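Local coordinates for protein histone-lysine N-methyltransferase, H3 lysine-9 specific SUVH6 (Arabidopsis thaliana, PDB 6A5M) that probably transfers methyl groups from S-adenosylmethionine to a lysine of histone H3, joining an SRA domain to a Pre-SET and SET catalytic module, at residues T109-S114 / T169-I174; V274-P279 / E381-L386. The protein carries 1 engineered substitution. One frame throughout, in Å; residues are numbered along the deposited sequence.

Interaction 1 of 2, residues T109-S114 / T169-I174; sequences TSIVAS and TPVRVI
S110 to V112 pair in parallel register with R172 to I174, two strands of the mixed sheet of the SRA domain whose axes approach to 4.4 Å. The hydrogen bonds alternate between the two strands: R172 N gives to T109 O, I111 N to R172 O at 2.8 Å, and I174 N to I111 O, each close to straight at hydrogen, while A113 N reaches I174 O only weakly. Antiparallel neighbours flank the pair, strand 97-102 beside 109-114 and strand 190-205 beside 171-174; at D98 the former meets T109 and S110 together, a classic beta bulge. On one face I111 and V173 lie side by side, I111 CG1 against V173 CG2 at 3.8 Å. I111 CG1 stands between its backbone N and carbonyl carbon (chi1 60°), and I111 CG2 is turned to V171 CG1, 4.1 Å away. On the other face the R172 chain bends at chi3 (-60°), folding the guanidinium back until T109 O sits 3.8 Å above its plane, over the centre. NH1 is hydrogen-bonded to I65 O and G67 O, and NH2 to I89 O. A leucine in its place would probably leave those three carbonyls without their shared donor. S110 OG, bonded to H90 ND1, also touches I174 CD1 at 3.4 Å. A water bridges the two segments, donating to T109 O at 2.6 Å and to P170 O.

Interaction 2 of 2, residues V274-P279 / E381-L386; sequences VKLIYP and EYVGEL
The seam between the Pre-SET and SET regions runs here, where the loop 274-279 meets 381-386 by apolar packing of side chains on each other and on backbone, with one bridging water. L276 makes the central contact. Its CG is anti to the backbone N (chi1 -153°), and the branch carries L276 CD1 onto the backbone of the other segment, 3.1 Å from G384 O and 3.7 Å from V383 CA, tight packing for a methyl against a carbonyl oxygen. The same methyl meets V383 CG1, while L276 CB rests 3.6 Å from E381 OE2, the two side chains crossing at about a right angle. V383 turns its other methyl, CG2, to V274 O at 3.5 Å. Further along, L386 CD1 comes to the edge of the Y278 ring, near its plane and 3.6 Å from Y278 CD1, and P279 CD packs on L386 CB. The two carboxylate oxygens of E381 have different partners: OE2 is hydrogen-bonded to H477 ND1, and OE1 accepts from a water that also donates to V274 O at 3.0 Å. Behind this seam the side chain of Y382, on F403, comes within about 5 Å of the bound S-adenosylmethionine. The arrangement is that of a Pre-SET loop packed against a SET domain, as in the SUV39 family of lysine methyltransferases.

Interaction 1 and interaction 2 sit on opposite sides of the chain's centre, about 47 Å apart between centres and about 31 Å between nearest atoms, and they share no strand or sheet. They follow in series: 109-114 and 169-174 close within the SRA domain before 274-279 begins. Interaction 1 joins two strands inside one domain, in the mixed sheet with 97-102 and 190-205. Interaction 2 instead spans 101 intervening residues to bring a Pre-SET loop onto the SET domain, beside Y382, whose side chain nears the bound S-adenosylmethionine. One contact thus belongs to the body of the SRA domain, the other to the assembly of the catalytic module.

Interaction 1 of 2, residues T109-S114 / T169-I174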
loop_
_atom_site.group_PDB
_atom_site.type_symbol
_atom_site.label_atom_id
_atom_site.label_comp_id
_atom_site.label_asym_id
_atom_site.label_seq_id
_atom_site.Cartn_x
_atom_site.Cartn_y
_atom_site.Cartn_z
ATOM N N THR A 109 21.379 9.863 -14.773
ATOM C CA THR A 109 19.965 9.596 -14.959
ATOM C C THR A 109 19.282 9.561 -13.611
ATOM O O THR A 109 18.113 9.952 -13.486
ATOM C CB THR A 109 19.710 8.267 -15.660
ATOM O OG1 THR A 109 20.316 7.212 -14.903
ATOM C CG2 THR A 109 20.288 8.288 -17.061
ATOM N N SER A 110 20.005 9.095 -12.595
ATOM C CA SER A 110 19.330 8.823 -11.326
ATOM C C SER A 110 20.241 8.959 -10.111
ATOM O O SER A 110 21.390 8.533 -10.167
ATOM C CB SER A 110 18.735 7.412 -11.361
ATOM O OG SER A 110 17.775 7.233 -10.339
ATOM N N ILE A 111 19.736 9.534 -9.015
ATOM C CA ILE A 111 20.490 9.497 -7.760
ATOM C C ILE A 111 19.663 9.053 -6.555
ATOM O O ILE A 111 18.462 9.311 -6.463
ATOM C CB ILE A 111 21.131 10.864 -7.413
ATOM C CG1 ILE A 111 20.075 11.949 -7.254
ATOM C CG2 ILE A 111 22.139 11.277 -8.463
ATOM C CD1 ILE A 111 20.660 13.244 -6.730
ATOM N N VAL A 112 20.341 8.380 -5.630
ATOM C CA VAL A 112 19.754 7.958 -4.378
ATOM C C VAL A 112 20.365 8.796 -3.264
ATOM O O VAL A 112 21.490 8.559 -2.816
ATOM C CB VAL A 112 19.974 6.441 -4.114
ATOM C CG1 VAL A 112 19.521 6.055 -2.719
ATOM C CG2 VAL A 112 19.250 5.587 -5.181
ATOM N N ALA A 113 19.616 9.815 -2.865
ATOM C CA ALA A 113 19.921 10.599 -1.685
ATOM C C ALA A 113 19.480 9.823 -0.481
ATOM O O ALA A 113 18.362 10.027 0.041
ATOM C CB ALA A 113 19.226 11.953 -1.721
ATOM N N SER A 114 20.336 8.905 -0.049
ATOM C CA SER A 114 20.082 8.201 1.206
ATOM C C SER A 114 20.464 9.005 2.476
ATOM O O SER A 114 21.633 9.395 2.618
ATOM C CB SER A 114 20.797 6.819 1.196
ATOM O OG SER A 114 22.102 6.971 1.710
ATOM N N THR A 169 20.132 18.368 -18.319
ATOM C CA THR A 169 19.289 17.202 -18.501
ATOM C C THR A 169 18.747 16.751 -17.147
ATOM O O THR A 169 19.425 16.879 -16.128
ATOM C CB THR A 169 20.061 16.062 -19.181
ATOM O OG1 THR A 169 21.363 15.965 -18.599
ATOM C CG2 THR A 169 20.201 16.340 -20.669
ATOM N N PRO A 170 17.511 16.237 -17.131
ATOM C CA PRO A 170 16.843 15.914 -15.872
ATOM C C PRO A 170 17.503 14.755 -15.138
ATOM O O PRO A 170 18.085 13.872 -15.765
ATOM C CB PRO A 170 15.435 15.536 -16.317
ATOM C CG PRO A 170 15.622 15.022 -17.717
ATOM C CD PRO A 170 16.680 15.900 -18.299
ATOM N N VAL A 171 17.397 14.771 -13.818
ATOM C CA VAL A 171 17.912 13.706 -12.955
ATOM C C VAL A 171 16.801 13.184 -12.027
ATOM O O VAL A 171 16.135 13.975 -11.354
ATOM C CB VAL A 171 19.083 14.209 -12.107
ATOM C CG1 VAL A 171 19.678 13.072 -11.266
ATOM C CG2 VAL A 171 20.137 14.837 -12.993
ATOM N N ARG A 172 16.586 11.870 -11.996
ATOM C CA ARG A 172 15.619 11.295 -11.055
ATOM C C ARG A 172 16.188 11.281 -9.640
ATOM O O ARG A 172 17.333 10.883 -9.435
ATOM C CB ARG A 172 15.218 9.879 -11.465
ATOM C CG ARG A 172 14.288 9.831 -12.670
ATOM C CD ARG A 172 13.782 8.422 -12.949
ATOM N NE ARG A 172 14.876 7.500 -13.231
ATOM C CZ ARG A 172 15.487 7.395 -14.410
ATOM N NH1 ARG A 172 15.122 8.163 -15.436
ATOM N NH2 ARG A 172 16.477 6.531 -14.557
ATOM N N VAL A 173 15.401 11.735 -8.667
ATOM C CA VAL A 173 15.851 11.678 -7.283
ATOM C C VAL A 173 15.023 10.696 -6.464
ATOM O O VAL A 173 13.790 10.737 -6.452
ATOM C CB VAL A 173 15.826 13.057 -6.607
ATOM C CG1 VAL A 173 16.104 12.916 -5.109
ATOM C CG2 VAL A 173 16.874 13.955 -7.238
ATOM N N ILE A 174 15.736 9.789 -5.806
ATOM C CA ILE A 174 15.137 8.822 -4.902
ATOM C C ILE A 174 15.668 9.092 -3.509
ATOM O O ILE A 174 16.870 9.050 -3.263
ATOM C CB ILE A 174 15.449 7.365 -5.303
ATOM C CG1 ILE A 174 14.696 6.977 -6.583
ATOM C CG2 ILE A 174 15.052 6.428 -4.207
ATOM C CD1 ILE A 174 15.417 7.324 -7.835
HETATM O O HOH W 1 16.910 11.271 -15.417
#

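Interaction 2 of 2, residues V274-P279 / E381-L386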
loop_
_atom_site.group_PDB
_atom_site.type_symbol
_atom_site.label_atom_id
_atom_site.label_comp_id
_atom_site.label_asym_id
_atom_site.label_seq_id
_atom_site.Cartn_x
_atom_site.Cartn_y
_atom_site.Cartn_z
ATOM N N VAL A 274 -17.783 1.065 15.405
ATOM C CA VAL A 274 -16.425 0.554 15.312
ATOM C C VAL A 274 -16.387 -0.921 14.916
ATOM O O VAL A 274 -15.635 -1.313 14.012
ATOM C CB VAL A 274 -15.673 0.734 16.651
ATOM C CG1 VAL A 274 -14.254 0.166 16.550
ATOM C CG2 VAL A 274 -15.631 2.193 17.023
ATOM N N LYS A 275 -17.212 -1.716 15.587
ATOM C CA LYS A 275 -17.252 -3.162 15.410
ATOM C C LYS A 275 -18.563 -3.629 14.797
ATOM O O LYS A 275 -19.623 -3.030 15.009
ATOM C CB LYS A 275 -17.043 -3.871 16.755
ATOM C CG LYS A 275 -15.652 -3.668 17.349
ATOM C CD LYS A 275 -14.571 -4.156 16.387
ATOM C CE LYS A 275 -13.168 -3.835 16.902
ATOM N NZ LYS A 275 -12.938 -4.408 18.249
ATOM N N LEU A 276 -18.486 -4.714 14.040
ATOM C CA LEU A 276 -19.673 -5.303 13.462
ATOM C C LEU A 276 -20.525 -5.931 14.554
ATOM O O LEU A 276 -20.040 -6.736 15.354
ATOM C CB LEU A 276 -19.308 -6.349 12.416
ATOM C CG LEU A 276 -20.394 -6.513 11.355
ATOM C CD1 LEU A 276 -20.250 -5.438 10.304
ATOM C CD2 LEU A 276 -20.332 -7.886 10.742
ATOM N N ILE A 277 -21.797 -5.551 14.577
ATOM C CA ILE A 277 -22.742 -6.044 15.565
ATOM C C ILE A 277 -23.756 -6.957 14.889
ATOM O O ILE A 277 -24.420 -6.549 13.928
ATOM C CB ILE A 277 -23.478 -4.887 16.261
ATOM C CG1 ILE A 277 -22.472 -3.849 16.777
ATOM C CG2 ILE A 277 -24.405 -5.414 17.357
ATOM C CD1 ILE A 277 -21.677 -4.292 17.992
ATOM N N TYR A 278 -23.877 -8.186 15.384
ATOM C CA TYR A 278 -24.744 -9.183 14.756
ATOM C C TYR A 278 -26.159 -9.125 15.289
ATOM O O TYR A 278 -26.366 -9.171 16.499
ATOM C CB TYR A 278 -24.178 -10.592 14.965
ATOM C CG TYR A 278 -22.810 -10.768 14.370
ATOM C CD1 TYR A 278 -22.655 -10.950 13.007
ATOM C CD2 TYR A 278 -21.672 -10.739 15.161
ATOM C CE1 TYR A 278 -21.409 -11.099 12.446
ATOM C CE2 TYR A 278 -20.414 -10.887 14.604
ATOM C CZ TYR A 278 -20.298 -11.068 13.245
ATOM O OH TYR A 278 -19.067 -11.219 12.661
ATOM N N PRO A 279 -27.150 -9.046 14.388
ATOM C CA PRO A 279 -28.548 -9.147 14.838
ATOM C C PRO A 279 -28.814 -10.510 15.494
ATOM O O PRO A 279 -27.983 -11.410 15.375
ATOM C CB PRO A 279 -29.358 -8.983 13.543
ATOM C CG PRO A 279 -28.431 -8.383 12.561
ATOM C CD PRO A 279 -27.047 -8.859 12.933
ATOM N N GLU A 381 -12.131 -2.679 8.504
ATOM C CA GLU A 381 -13.252 -3.546 8.149
ATOM C C GLU A 381 -14.333 -2.747 7.411
ATOM O O GLU A 381 -14.478 -1.537 7.629
ATOM C CB GLU A 381 -13.847 -4.186 9.413
ATOM C CG GLU A 381 -15.053 -5.127 9.171
ATOM C CD GLU A 381 -15.480 -5.928 10.409
ATOM O OE1 GLU A 381 -14.880 -5.761 11.503
ATOM O OE2 GLU A 381 -16.428 -6.741 10.283
ATOM N N TYR A 382 -15.084 -3.406 6.533
ATOM C CA TYR A 382 -16.343 -2.822 6.075
ATOM C C TYR A 382 -17.444 -3.121 7.104
ATOM O O TYR A 382 -18.040 -4.199 7.088
ATOM C CB TYR A 382 -16.755 -3.338 4.695
ATOM C CG TYR A 382 -17.814 -2.448 4.085
ATOM C CD1 TYR A 382 -19.149 -2.568 4.460
ATOM C CD2 TYR A 382 -17.473 -1.443 3.182
ATOM C CE1 TYR A 382 -20.117 -1.747 3.935
ATOM C CE2 TYR A 382 -18.441 -0.606 2.646
ATOM C CZ TYR A 382 -19.765 -0.762 3.026
ATOM O OH TYR A 382 -20.749 0.060 2.498
ATOM N N VAL A 383 -17.702 -2.168 8.001
ATOM C CA VAL A 383 -18.694 -2.369 9.059
ATOM C C VAL A 383 -20.074 -1.826 8.674
ATOM O O VAL A 383 -20.188 -0.771 8.052
ATOM C CB VAL A 383 -18.247 -1.705 10.380
ATOM C CG1 VAL A 383 -19.332 -1.835 11.462
ATOM C CG2 VAL A 383 -16.944 -2.314 10.873
ATOM N N GLY A 384 -21.123 -2.554 9.044
ATOM C CA GLY A 384 -22.474 -2.084 8.833
ATOM C C GLY A 384 -23.444 -3.100 9.388
ATOM O O GLY A 384 -23.039 -4.010 10.111
ATOM N N GLU A 385 -24.722 -2.942 9.053
ATOM C CA GLU A 385 -25.749 -3.856 9.519
ATOM C C GLU A 385 -25.866 -5.038 8.580
ATOM O O GLU A 385 -26.004 -4.869 7.371
ATOM C CB GLU A 385 -27.098 -3.142 9.633
ATOM C CG GLU A 385 -27.080 -1.900 10.505
ATOM C CD GLU A 385 -28.475 -1.406 10.827
ATOM O OE1 GLU A 385 -29.153 -2.061 11.650
ATOM O OE2 GLU A 385 -28.899 -0.376 10.248
ATOM N N LEU A 386 -25.808 -6.239 9.131
ATOM C CA LEU A 386 -25.913 -7.439 8.318
ATOM C C LEU A 386 -27.353 -7.715 7.878
ATOM O O LEU A 386 -28.289 -7.642 8.678
ATOM C CB LEU A 386 -25.382 -8.642 9.088
ATOM C CG LEU A 386 -23.975 -9.113 8.748
ATOM C CD1 LEU A 386 -23.642 -10.292 9.632
ATOM C CD2 LEU A 386 -23.879 -9.482 7.277
HETATM O O HOH W 2 -13.845 -3.478 12.908
#